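Local coordinates for peptidyl tryptophan dihydroxylase (Pseudomonas putida, PDB 7CTQ), which uses FAD to dihydroxylate a tryptophan residue of a polypeptide, a step essential for biogenesis of the tryptophylquinone cofactor, at residues A[154-158]-A[339-343]; A[352-356]-A[426-431]; A[389-394]-A[421-425]. All coordinates share one frame; numbering follows the deposited sequence.

Overall arrangement
From the N terminus the chain starts a Rossmann-type sheet, consistent with FAD binding, whose last strand, 257-259, comes much later, and reaches 154-158, the loop leading into strand 158-166. Contact 1 closes a loop of 180 residues by bringing the end of helix 335-341 back to it. Only after that does contact 2 open, at 352-356, and it shuts at 426-431, the end of helix 416-428. Contact 3 is nested inside: the 389-394 hairpin packs on the turn of the same helix just before. Contacts 2 and 3, centres about 14 Å apart, tie the loop 352-356 and the 388-393 hairpin to helix 416-428; the centre of contact 1 is about 31 Å from that of contact 2.

Contact 1 of 3, residues A[154-158]-A[339-343]; sequences RGPET and RRQGW
Pro-156 is met by three side chains of 339-343: Trp-343 at its CD, Arg-339 at CB and CG, and the Arg-340 guanidinium, one face of which lies against CB. The Pro-156 CD sits 3.6 Å from the centroid of the five-membered ring of Trp-343 and only 10° off its normal, a CH-pi contact over the face. Trp-343 has CG anti to its backbone N (chi1 -170°), which carries the indole across to the loop, and its CZ2 comes within 3.3 Å of Gly-155 CA; a CB at Gly-155 would run into the ring. Were Trp-343 an alanine, Pro-156 CD would probably lose its aromatic partner and a gap would open beside Gly-155. Arg-339 lays its CG 3.5 Å from Pro-156 CG, but it is modelled in two conformers, so the position of its guanidinium is doubtful.

The polar contacts centre on Thr-158. Arg-340, extended from CG to NE, gives NH2 to Thr-158 OG1 at 2.9 Å, nearly straight at 170° and in the guanidinium plane. That hydroxyl donates in turn to Pro-156 O, from above the carbonyl plane, and accepts from a water that also takes the Arg-340 NE proton, so three bonds grip OG1. Within the loop, Arg-154 clasps Glu-157 side-on, with NE at 2.8 Å from OE1 and NH1 at 2.7 Å from OE2, a salt bridge across the loop.

The side chain of Thr-158 is about 8 Å from the bound FAD. Arg-340 also bridges to Asp-201, at the end of strand 193-201, while Trp-343 rests on Ala-318 of helix 299-327; the contact thus joins the start of strand 158-166 to the end of helix 335-341.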
ATOM      1  N   ARG A 154      -9.623  -1.651  11.742  1.00 27.14           N
ATOM      2  CA  ARG A 154      -9.272  -3.051  11.553  1.00 32.11           C
ATOM      3  C   ARG A 154     -10.454  -3.738  10.898  1.00 33.12           C
ATOM      4  O   ARG A 154     -11.574  -3.660  11.407  1.00 34.82           O
ATOM      5  CB  ARG A 154      -8.923  -3.726  12.878  1.00 30.19           C
ATOM      6  CG  ARG A 154      -8.187  -5.040  12.694  1.00 35.76           C
ATOM      7  CD  ARG A 154      -7.703  -5.633  14.007  1.00 40.90           C
ATOM      8  NE  ARG A 154      -6.952  -6.853  13.726  1.00 32.94           N
ATOM      9  CZ  ARG A 154      -5.630  -6.916  13.630  1.00 34.80           C
ATOM     10  NH1 ARG A 154      -5.046  -8.077  13.342  1.00 39.72           N
ATOM     11  NH2 ARG A 154      -4.892  -5.837  13.849  1.00 35.94           N
ATOM     12  N   GLY A 155     -10.215  -4.370   9.754  1.00 34.16           N
ATOM     13  CA  GLY A 155     -11.272  -5.052   9.049  1.00 31.83           C
ATOM     14  C   GLY A 155     -11.461  -6.466   9.550  1.00 36.33           C
ATOM     15  O   GLY A 155     -10.843  -6.889  10.532  1.00 31.99           O
ATOM     16  N   PRO A 156     -12.320  -7.225   8.872  1.00 33.01           N
ATOM     17  CA  PRO A 156     -12.544  -8.628   9.247  1.00 39.34           C
ATOM     18  C   PRO A 156     -11.223  -9.365   9.358  1.00 37.22           C
ATOM     19  O   PRO A 156     -10.399  -9.306   8.449  1.00 32.40           O
ATOM     20  CB  PRO A 156     -13.388  -9.175   8.091  1.00 33.17           C
ATOM     21  CG  PRO A 156     -13.969  -7.964   7.424  1.00 41.49           C
ATOM     22  CD  PRO A 156     -12.967  -6.872   7.600  1.00 39.37           C
ATOM     23  N   GLU A 157     -11.017 -10.035  10.498  1.00 37.63           N
ATOM     24  CA  GLU A 157      -9.768 -10.742  10.750  1.00 37.88           C
ATOM     25  C   GLU A 157      -9.537 -11.804   9.681  1.00 39.74           C
ATOM     26  O   GLU A 157     -10.405 -12.643   9.422  1.00 35.35           O
ATOM     27  CB  GLU A 157      -9.786 -11.384  12.135  1.00 37.04           C
ATOM     28  CG  GLU A 157      -8.389 -11.608  12.689  1.00 37.68           C
ATOM     29  CD  GLU A 157      -7.642 -10.299  12.904  1.00 48.29           C
ATOM     30  OE1 GLU A 157      -8.285  -9.282  13.277  1.00 42.86           O
ATOM     31  OE2 GLU A 157      -6.412 -10.281  12.674  1.00 43.96           O
ATOM     32  N   THR A 158      -8.364 -11.760   9.054  1.00 37.81           N
ATOM     33  CA  THR A 158      -8.110 -12.545   7.852  1.00 38.73           C
ATOM     34  C   THR A 158      -6.726 -13.178   7.931  1.00 36.47           C
ATOM     35  O   THR A 158      -5.765 -12.535   8.359  1.00 34.17           O
ATOM     36  CB  THR A 158      -8.215 -11.650   6.602  1.00 37.87           C
ATOM     37  OG1 THR A 158      -9.470 -10.953   6.621  1.00 34.94           O
ATOM     38  CG2 THR A 158      -8.153 -12.471   5.345  1.00 38.48           C
ATOM     39  N   ARG A 339     -19.322 -10.923   4.619  0.51 38.96           N
ATOM     40  CA  ARG A 339     -18.576 -10.008   5.478  0.51 41.95           C
ATOM     41  C   ARG A 339     -17.638  -9.122   4.658  0.51 45.34           C
ATOM     42  O   ARG A 339     -17.480  -7.932   4.955  0.51 39.65           O
ATOM     43  CB  ARG A 339     -17.808 -10.810   6.530  0.51 43.69           C
ATOM     44  CG  ARG A 339     -16.794 -10.022   7.345  0.51 45.94           C
ATOM     45  CD  ARG A 339     -17.393  -9.453   8.632  0.51 47.98           C
ATOM     46  NE  ARG A 339     -17.299 -10.369   9.769  0.51 42.24           N
ATOM     47  CZ  ARG A 339     -16.374 -10.301  10.724  0.51 44.93           C
ATOM     48  NH1 ARG A 339     -16.381 -11.179  11.718  0.51 52.15           N
ATOM     49  NH2 ARG A 339     -15.441  -9.363  10.691  0.51 46.96           N
ATOM     50  N   ARG A 340     -17.031  -9.670   3.602  1.00 43.42           N
ATOM     51  CA  ARG A 340     -16.057  -8.909   2.828  1.00 38.91           C
ATOM     52  C   ARG A 340     -16.669  -8.071   1.710  1.00 37.80           C
ATOM     53  O   ARG A 340     -16.042  -7.104   1.259  1.00 36.35           O
ATOM     54  CB  ARG A 340     -14.998  -9.867   2.276  1.00 36.24           C
ATOM     55  CG  ARG A 340     -13.970 -10.158   3.355  1.00 41.56           C
ATOM     56  CD  ARG A 340     -13.248 -11.494   3.237  1.00 38.82           C
ATOM     57  NE  ARG A 340     -12.423 -11.646   4.429  1.00 35.71           N
ATOM     58  CZ  ARG A 340     -12.844 -12.195   5.564  1.00 37.57           C
ATOM     59  NH1 ARG A 340     -14.075 -12.691   5.640  1.00 32.26           N
ATOM     60  NH2 ARG A 340     -12.029 -12.257   6.612  1.00 34.19           N
ATOM     61  N   GLN A 341     -17.884  -8.377   1.288  1.00 35.89           N
ATOM     62  CA  GLN A 341     -18.546  -7.580   0.271  1.00 38.62           C
ATOM     63  C   GLN A 341     -19.189  -6.314   0.832  1.00 40.51           C
ATOM     64  O   GLN A 341     -19.612  -5.450   0.051  1.00 38.46           O
ATOM     65  CB  GLN A 341     -19.579  -8.450  -0.448  1.00 41.56           C
ATOM     66  CG  GLN A 341     -18.919  -9.525  -1.319  1.00 44.38           C
ATOM     67  CD  GLN A 341     -19.883 -10.624  -1.746  1.00 48.61           C
ATOM     68  OE1 GLN A 341     -20.896 -10.854  -1.093  1.00 47.95           O
ATOM     69  NE2 GLN A 341     -19.554 -11.322  -2.832  1.00 42.46           N
ATOM     70  N   GLY A 342     -19.261  -6.178   2.154  1.00 41.73           N
ATOM     71  CA  GLY A 342     -19.841  -4.997   2.764  1.00 40.99           C
ATOM     72  C   GLY A 342     -18.852  -4.206   3.597  1.00 45.04           C
ATOM     73  O   GLY A 342     -19.237  -3.266   4.302  1.00 42.69           O
ATOM     74  N   TRP A 343     -17.567  -4.569   3.523  1.00 31.89           N
ATOM     75  CA  TRP A 343     -16.554  -3.878   4.305  1.00 35.61           C
ATOM     76  C   TRP A 343     -15.654  -3.047   3.391  1.00 41.98           C
ATOM     77  O   TRP A 343     -15.290  -3.513   2.306  1.00 36.11           O
ATOM     78  CB  TRP A 343     -15.689  -4.871   5.105  1.00 30.54           C
ATOM     79  CG  TRP A 343     -14.831  -4.146   6.075  1.00 29.25           C
ATOM     80  CD1 TRP A 343     -15.179  -3.742   7.344  1.00 30.91           C
ATOM     81  CD2 TRP A 343     -13.516  -3.648   5.840  1.00 32.01           C
ATOM     82  NE1 TRP A 343     -14.135  -3.047   7.915  1.00 35.45           N
ATOM     83  CE2 TRP A 343     -13.104  -2.975   7.016  1.00 32.54           C
ATOM     84  CE3 TRP A 343     -12.626  -3.732   4.762  1.00 34.22           C
ATOM     85  CZ2 TRP A 343     -11.854  -2.380   7.131  1.00 29.81           C
ATOM     86  CZ3 TRP A 343     -11.380  -3.150   4.887  1.00 36.77           C
ATOM     87  CH2 TRP A 343     -11.008  -2.482   6.065  1.00 31.03           C
TER
HETATM   88  O   HOH W   1     -13.350 -10.353  12.467  1.00 42.87           O
HETATM   89  O   HOH W   2     -10.261  -9.743   4.374  1.00 39.67           O

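Contact 2 of 3, residues A[352-356]-A[426-431]; sequences AADWS and LLEQGL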
ATOM      1  N   ALA A 352     -21.157  11.038  -4.533  1.00 31.83           N
ATOM      2  CA  ALA A 352     -22.027  12.015  -5.177  1.00 30.79           C
ATOM      3  C   ALA A 352     -21.735  13.428  -4.678  1.00 29.20           C
ATOM      4  O   ALA A 352     -21.421  13.633  -3.504  1.00 37.72           O
ATOM      5  CB  ALA A 352     -23.490  11.655  -4.909  1.00 39.57           C
ATOM      6  N   ALA A 353     -21.861  14.407  -5.575  1.00 28.75           N
ATOM      7  CA  ALA A 353     -21.682  15.807  -5.211  1.00 33.76           C
ATOM      8  C   ALA A 353     -22.785  16.283  -4.267  1.00 39.63           C
ATOM      9  O   ALA A 353     -23.913  15.781  -4.277  1.00 34.12           O
ATOM     10  CB  ALA A 353     -21.660  16.696  -6.462  1.00 31.27           C
ATOM     11  N   ASP A 354     -22.447  17.279  -3.452  1.00 33.64           N
ATOM     12  CA  ASP A 354     -23.422  17.956  -2.600  1.00 34.22           C
ATOM     13  C   ASP A 354     -22.903  19.379  -2.410  1.00 37.48           C
ATOM     14  O   ASP A 354     -22.184  19.666  -1.445  1.00 32.12           O
ATOM     15  CB  ASP A 354     -23.618  17.244  -1.268  1.00 38.97           C
ATOM     16  CG  ASP A 354     -24.703  17.895  -0.403  1.00 51.11           C
ATOM     17  OD1 ASP A 354     -25.259  18.951  -0.796  1.00 48.92           O
ATOM     18  OD2 ASP A 354     -25.002  17.340   0.672  1.00 53.11           O
ATOM     19  N   TRP A 355     -23.290  20.264  -3.333  1.00 31.91           N
ATOM     20  CA  TRP A 355     -22.781  21.626  -3.286  1.00 32.91           C
ATOM     21  C   TRP A 355     -23.166  22.316  -1.990  1.00 38.52           C
ATOM     22  O   TRP A 355     -22.396  23.135  -1.477  1.00 35.19           O
ATOM     23  CB  TRP A 355     -23.275  22.442  -4.481  1.00 35.24           C
ATOM     24  CG  TRP A 355     -22.759  23.847  -4.420  1.00 38.09           C
ATOM     25  CD1 TRP A 355     -23.461  24.966  -4.086  1.00 45.76           C
ATOM     26  CD2 TRP A 355     -21.404  24.270  -4.634  1.00 37.20           C
ATOM     27  NE1 TRP A 355     -22.634  26.066  -4.109  1.00 42.47           N
ATOM     28  CE2 TRP A 355     -21.367  25.666  -4.443  1.00 41.56           C
ATOM     29  CE3 TRP A 355     -20.226  23.604  -4.981  1.00 33.58           C
ATOM     30  CZ2 TRP A 355     -20.196  26.413  -4.594  1.00 39.43           C
ATOM     31  CZ3 TRP A 355     -19.059  24.344  -5.133  1.00 39.66           C
ATOM     32  CH2 TRP A 355     -19.056  25.736  -4.939  1.00 39.27           C
ATOM     33  N   SER A 356     -24.333  21.974  -1.433  1.00 41.33           N
ATOM     34  CA  SER A 356     -24.790  22.601  -0.196  1.00 48.34           C
ATOM     35  C   SER A 356     -23.846  22.327   0.969  1.00 43.82           C
ATOM     36  O   SER A 356     -23.776  23.128   1.906  1.00 45.37           O
ATOM     37  CB  SER A 356     -26.213  22.127   0.142  1.00 47.95           C
ATOM     38  OG  SER A 356     -26.222  20.801   0.652  1.00 44.31           O
ATOM     39  N   LEU A 426     -16.649  23.380 -10.837  1.00 29.97           N
ATOM     40  CA  LEU A 426     -17.851  23.667 -10.060  1.00 29.43           C
ATOM     41  C   LEU A 426     -18.996  22.741 -10.445  1.00 30.01           C
ATOM     42  O   LEU A 426     -19.803  22.344  -9.594  1.00 33.48           O
ATOM     43  CB  LEU A 426     -18.256  25.126 -10.252  1.00 27.97           C
ATOM     44  CG  LEU A 426     -17.243  26.120  -9.661  1.00 38.54           C
ATOM     45  CD1 LEU A 426     -17.536  27.540 -10.146  1.00 35.33           C
ATOM     46  CD2 LEU A 426     -17.252  26.052  -8.139  1.00 29.12           C
ATOM     47  N   LEU A 427     -19.107  22.426 -11.730  1.00 31.36           N
ATOM     48  CA  LEU A 427     -20.134  21.491 -12.180  1.00 35.76           C
ATOM     49  C   LEU A 427     -19.959  20.141 -11.508  1.00 37.93           C
ATOM     50  O   LEU A 427     -20.919  19.545 -11.007  1.00 28.96           O
ATOM     51  CB  LEU A 427     -20.046  21.336 -13.693  1.00 36.19           C
ATOM     52  CG  LEU A 427     -21.334  21.152 -14.469  1.00 46.18           C
ATOM     53  CD1 LEU A 427     -21.982  22.514 -14.654  1.00 55.07           C
ATOM     54  CD2 LEU A 427     -21.024  20.492 -15.799  1.00 46.62           C
ATOM     55  N   GLU A 428     -18.721  19.646 -11.489  1.00 28.78           N
ATOM     56  CA  GLU A 428     -18.427  18.366 -10.884  1.00 28.60           C
ATOM     57  C   GLU A 428     -18.637  18.383  -9.383  1.00 30.01           C
ATOM     58  O   GLU A 428     -18.815  17.316  -8.792  1.00 38.88           O
ATOM     59  CB  GLU A 428     -16.993  17.966 -11.225  1.00 30.87           C
ATOM     60  CG  GLU A 428     -16.823  17.656 -12.707  1.00 41.37           C
ATOM     61  CD  GLU A 428     -15.368  17.647 -13.186  1.00 50.46           C
ATOM     62  OE1 GLU A 428     -14.466  18.088 -12.433  1.00 53.78           O
ATOM     63  OE2 GLU A 428     -15.139  17.223 -14.340  1.00 45.92           O
ATOM     64  N   GLN A 429     -18.631  19.560  -8.752  1.00 29.26           N
ATOM     65  CA  GLN A 429     -18.886  19.648  -7.323  1.00 35.11           C
ATOM     66  C   GLN A 429     -20.356  19.905  -7.009  1.00 29.34           C
ATOM     67  O   GLN A 429     -20.713  20.037  -5.832  1.00 30.15           O
ATOM     68  CB  GLN A 429     -18.006  20.728  -6.681  1.00 29.48           C
ATOM     69  CG  GLN A 429     -16.515  20.540  -6.952  1.00 34.29           C
ATOM     70  CD  GLN A 429     -16.039  19.119  -6.708  1.00 39.34           C
ATOM     71  OE1 GLN A 429     -16.379  18.503  -5.704  1.00 39.69           O
ATOM     72  NE2 GLN A 429     -15.240  18.597  -7.622  1.00 46.51           N
ATOM     73  N   GLY A 430     -21.222  19.910  -8.019  1.00 32.42           N
ATOM     74  CA  GLY A 430     -22.648  20.007  -7.783  1.00 36.04           C
ATOM     75  C   GLY A 430     -23.237  21.392  -7.951  1.00 33.25           C
ATOM     76  O   GLY A 430     -24.424  21.582  -7.656  1.00 35.01           O
ATOM     77  N   LEU A 431     -22.447  22.367  -8.383  1.00 34.85           N
ATOM     78  CA  LEU A 431     -22.960  23.701  -8.686  1.00 38.53           C
ATOM     79  C   LEU A 431     -23.314  23.708 -10.166  1.00 44.10           C
ATOM     80  O   LEU A 431     -22.452  23.917 -11.023  1.00 47.06           O
ATOM     81  CB  LEU A 431     -21.942  24.783  -8.351  1.00 34.17           C
ATOM     82  CG  LEU A 431     -22.465  26.191  -8.673  1.00 40.81           C
ATOM     83  CD1 LEU A 431     -23.306  26.721  -7.527  1.00 39.63           C
ATOM     84  CD2 LEU A 431     -21.343  27.152  -9.015  1.00 41.96           C
TER
HETATM   85  O   HOH W   3     -19.868  18.448  -3.658  1.00 33.95           O
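The backbones come close where Trp-355 CA lies 4.8 Å from Gly-430 CA, the glycine that ends helix 416-428 in a Schellman motif. Gly-430 takes a positive phi of 99°, and two bonds run back into the last turn: Leu-431 N to Leu-426 O at 2.9 Å, and Gly-430 N to Leu-427 O at 3.0 Å. A side chain would not fit at Gly-430, because a CB would be jammed against the carbonyl oxygen of the residue before and pressed on Ala-353 CB and Trp-355 N.

Trp-355, which opens a short 3-10 segment, carries most of the packing. With its CG anti to the backbone N (chi1 179°), the indole extends alongside Leu-431, the two side chains pointing the same way. Leu-431 CB stands over the middle of one indole face, 3.8 Å from Trp-355 CD2, and Leu-431 CD1 lies over the five-membered ring in a CH-pi contact, 20° off its normal. At the far end of the ring, Trp-355 CH2 reaches Leu-426 CD2 at 3.7 Å. The backbone O of Gln-429 lies at the ring edge beside CE3, near the ring plane. Val-398 and Leu-401, both of helix 395-402, touch Trp-355 and Leu-426 respectively, so this patch is shared by the 352-356 loop, helix 395-402 and the end of helix 416-428.

One residue upstream of Asp-354, Ala-353 presses its methyl on the turn itself, its CB 3.5 Å from Gln-429 C. No direct hydrogen bond joins the two segments. A single water does it instead, accepting from Asp-354 N and donating to Gln-429 O, at 2.8 Å from each.

Contact 3 of 3, residues A[389-394]-A[421-425]; sequences LQGVEL and MVRRW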
ATOM      1  N   LEU A 389      -6.493  24.905  -8.924  1.00 42.56           N
ATOM      2  CA  LEU A 389      -6.456  24.249 -10.229  1.00 48.52           C
ATOM      3  C   LEU A 389      -5.453  25.006 -11.093  1.00 42.94           C
ATOM      4  O   LEU A 389      -5.716  26.147 -11.489  1.00 41.34           O
ATOM      5  CB  LEU A 389      -7.835  24.245 -10.884  1.00 43.95           C
ATOM      6  CG  LEU A 389      -8.953  23.549 -10.120  1.00 51.75           C
ATOM      7  CD1 LEU A 389     -10.286  23.885 -10.774  1.00 38.91           C
ATOM      8  CD2 LEU A 389      -8.709  22.042 -10.065  1.00 40.64           C
ATOM      9  N   GLN A 390      -4.306  24.379 -11.369  1.00 56.32           N
ATOM     10  CA  GLN A 390      -3.262  24.976 -12.214  1.00 53.51           C
ATOM     11  C   GLN A 390      -2.938  26.405 -11.784  1.00 52.96           C
ATOM     12  O   GLN A 390      -2.810  27.308 -12.611  1.00 60.66           O
ATOM     13  CB  GLN A 390      -3.661  24.936 -13.692  1.00 56.14           C
ATOM     14  CG  GLN A 390      -3.638  23.542 -14.304  1.00 53.32           C
ATOM     15  CD  GLN A 390      -2.221  22.981 -14.455  1.00 66.25           C
ATOM     16  OE1 GLN A 390      -1.379  23.575 -15.132  1.00 75.99           O
ATOM     17  NE2 GLN A 390      -1.963  21.821 -13.835  1.00 57.61           N
ATOM     18  N   GLY A 391      -2.837  26.620 -10.469  1.00 53.07           N
ATOM     19  CA  GLY A 391      -2.476  27.902  -9.908  1.00 45.70           C
ATOM     20  C   GLY A 391      -3.638  28.763  -9.465  1.00 54.19           C
ATOM     21  O   GLY A 391      -3.425  29.726  -8.715  1.00 58.73           O
ATOM     22  N   VAL A 392      -4.851  28.457  -9.913  1.00 49.00           N
ATOM     23  CA  VAL A 392      -6.032  29.239  -9.566  1.00 46.71           C
ATOM     24  C   VAL A 392      -6.562  28.717  -8.238  1.00 51.55           C
ATOM     25  O   VAL A 392      -7.111  27.616  -8.178  1.00 42.89           O
ATOM     26  CB  VAL A 392      -7.104  29.151 -10.657  1.00 45.45           C
ATOM     27  CG1 VAL A 392      -8.228  30.142 -10.368  1.00 33.37           C
ATOM     28  CG2 VAL A 392      -6.480  29.394 -12.020  1.00 46.59           C
ATOM     29  N   GLU A 393      -6.389  29.496  -7.173  1.00 49.28           N
ATOM     30  CA  GLU A 393      -6.937  29.111  -5.881  1.00 49.17           C
ATOM     31  C   GLU A 393      -8.457  29.181  -5.920  1.00 37.06           C
ATOM     32  O   GLU A 393      -9.034  30.148  -6.422  1.00 40.63           O
ATOM     33  CB  GLU A 393      -6.404  30.020  -4.771  1.00 47.57           C
ATOM     34  CG  GLU A 393      -4.898  30.114  -4.694  1.00 57.56           C
ATOM     35  CD  GLU A 393      -4.436  30.788  -3.415  1.00 66.60           C
ATOM     36  OE1 GLU A 393      -3.896  30.077  -2.546  1.00 64.62           O
ATOM     37  OE2 GLU A 393      -4.623  32.019  -3.271  1.00 71.77           O
ATOM     38  N   LEU A 394      -9.104  28.164  -5.353  1.00 37.28           N
ATOM     39  CA  LEU A 394     -10.558  28.050  -5.405  1.00 32.28           C
ATOM     40  C   LEU A 394     -11.273  28.678  -4.217  1.00 33.96           C
ATOM     41  O   LEU A 394     -12.431  29.091  -4.355  1.00 39.46           O
ATOM     42  CB  LEU A 394     -10.955  26.579  -5.496  1.00 34.26           C
ATOM     43  CG  LEU A 394     -10.392  25.817  -6.686  1.00 37.43           C
ATOM     44  CD1 LEU A 394     -10.731  24.341  -6.518  1.00 37.67           C
ATOM     45  CD2 LEU A 394     -10.954  26.360  -7.988  1.00 38.16           C
ATOM     46  N   MET A 421     -12.041  26.234 -17.066  1.00 41.03           N
ATOM     47  CA  MET A 421     -11.544  25.227 -16.138  1.00 41.07           C
ATOM     48  C   MET A 421     -12.267  25.309 -14.799  1.00 43.26           C
ATOM     49  O   MET A 421     -12.678  24.287 -14.238  1.00 36.43           O
ATOM     50  CB  MET A 421     -10.039  25.405 -15.956  1.00 47.20           C
ATOM     51  CG  MET A 421      -9.364  24.427 -15.023  1.00 43.43           C
ATOM     52  SD  MET A 421      -7.675  24.966 -14.620  1.00 50.61           S
ATOM     53  CE  MET A 421      -7.971  26.642 -14.037  1.00 44.06           C
ATOM     54  N   VAL A 422     -12.448  26.525 -14.277  1.00 32.62           N
ATOM     55  CA  VAL A 422     -13.096  26.676 -12.980  1.00 35.06           C
ATOM     56  C   VAL A 422     -14.563  26.270 -13.063  1.00 35.59           C
ATOM     57  O   VAL A 422     -15.095  25.638 -12.141  1.00 31.63           O
ATOM     58  CB  VAL A 422     -12.927  28.117 -12.468  1.00 36.45           C
ATOM     59  CG1 VAL A 422     -13.986  28.438 -11.415  1.00 30.62           C
ATOM     60  CG2 VAL A 422     -11.499  28.313 -11.945  1.00 38.50           C
ATOM     61  N   ARG A 423     -15.231  26.616 -14.168  1.00 34.62           N
ATOM     62  CA  ARG A 423     -16.636  26.254 -14.346  1.00 40.20           C
ATOM     63  C   ARG A 423     -16.837  24.744 -14.374  1.00 33.40           C
ATOM     64  O   ARG A 423     -17.825  24.231 -13.834  1.00 33.66           O
ATOM     65  CB  ARG A 423     -17.172  26.860 -15.640  1.00 37.90           C
ATOM     66  CG  ARG A 423     -17.303  28.360 -15.612  1.00 44.97           C
ATOM     67  CD  ARG A 423     -17.884  28.868 -16.923  1.00 47.69           C
ATOM     68  NE  ARG A 423     -18.220  30.289 -16.845  1.00 50.34           N
ATOM     69  CZ  ARG A 423     -19.381  30.768 -16.404  1.00 49.60           C
ATOM     70  NH1 ARG A 423     -20.336  29.946 -15.997  1.00 47.21           N
ATOM     71  NH2 ARG A 423     -19.589  32.076 -16.379  1.00 49.05           N
ATOM     72  N   ARG A 424     -15.939  24.024 -15.041  1.00 30.23           N
ATOM     73  CA  ARG A 424     -16.045  22.567 -15.091  1.00 33.14           C
ATOM     74  C   ARG A 424     -15.883  21.950 -13.707  1.00 35.24           C
ATOM     75  O   ARG A 424     -16.591  21.005 -13.359  1.00 31.24           O
ATOM     76  CB  ARG A 424     -14.999  22.002 -16.047  1.00 34.71           C
ATOM     77  CG  ARG A 424     -15.300  22.259 -17.513  1.00 30.35           C
ATOM     78  CD  ARG A 424     -14.452  21.359 -18.392  1.00 37.07           C
ATOM     79  NE  ARG A 424     -13.025  21.465 -18.076  1.00 39.77           N
ATOM     80  CZ  ARG A 424     -12.205  22.364 -18.615  1.00 40.06           C
ATOM     81  NH1 ARG A 424     -12.672  23.247 -19.494  1.00 37.01           N
ATOM     82  NH2 ARG A 424     -10.921  22.391 -18.268  1.00 36.81           N
ATOM     83  N   TRP A 425     -14.938  22.457 -12.909  1.00 32.76           N
ATOM     84  CA  TRP A 425     -14.792  21.956 -11.544  1.00 29.89           C
ATOM     85  C   TRP A 425     -16.070  22.182 -10.743  1.00 30.77           C
ATOM     86  O   TRP A 425     -16.554  21.278 -10.057  1.00 28.72           O
ATOM     87  CB  TRP A 425     -13.592  22.626 -10.861  1.00 34.84           C
ATOM     88  CG  TRP A 425     -13.246  22.031  -9.532  1.00 29.72           C
ATOM     89  CD1 TRP A 425     -12.447  20.949  -9.302  1.00 32.21           C
ATOM     90  CD2 TRP A 425     -13.696  22.479  -8.246  1.00 31.23           C
ATOM     91  NE1 TRP A 425     -12.371  20.699  -7.948  1.00 29.56           N
ATOM     92  CE2 TRP A 425     -13.127  21.626  -7.282  1.00 33.83           C
ATOM     93  CE3 TRP A 425     -14.523  23.530  -7.816  1.00 31.84           C
ATOM     94  CZ2 TRP A 425     -13.358  21.785  -5.908  1.00 33.19           C
ATOM     95  CZ3 TRP A 425     -14.750  23.687  -6.450  1.00 30.06           C
ATOM     96  CH2 TRP A 425     -14.166  22.819  -5.515  1.00 28.93           C
TER
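Leu-389 and Met-421 bring a tight beta hairpin onto helix 416-428: a type I' turn from Leu-389 to Val-392 joins strands 388-389 and 392-393, and its apolar side chains pack on one side of the helix. Leu-389 runs outward from the hairpin, and its CB touches Met-421 SD at 3.8 Å. Its CG is turned opposite the carbonyl carbon (chi1 -59°), which sends the two methyls on toward the next helical turn: CD1 lies 3.5 Å from Trp-425 CB, and CD2 is 4.0 Å from Trp-425 CD1, the leucine crossing the tryptophan at about a right angle. The bend at its last torsion (chi3 53°) turns Met-421 CE back to Leu-389 O, with Val-392 CG2 3.7 Å from that methyl. Val-392 CG1 and Val-422 CG2 meet more loosely beside it. Val-377 of strand 370-378 touches both Trp-425 and Leu-394, placing the helix and the residue after the hairpin against that strand. There Leu-394 approaches Trp-425 from the opposite direction, and its CD1 stands 3.6 Å above the centre of the six-membered ring, 9° off the normal, in a CH-pi contact.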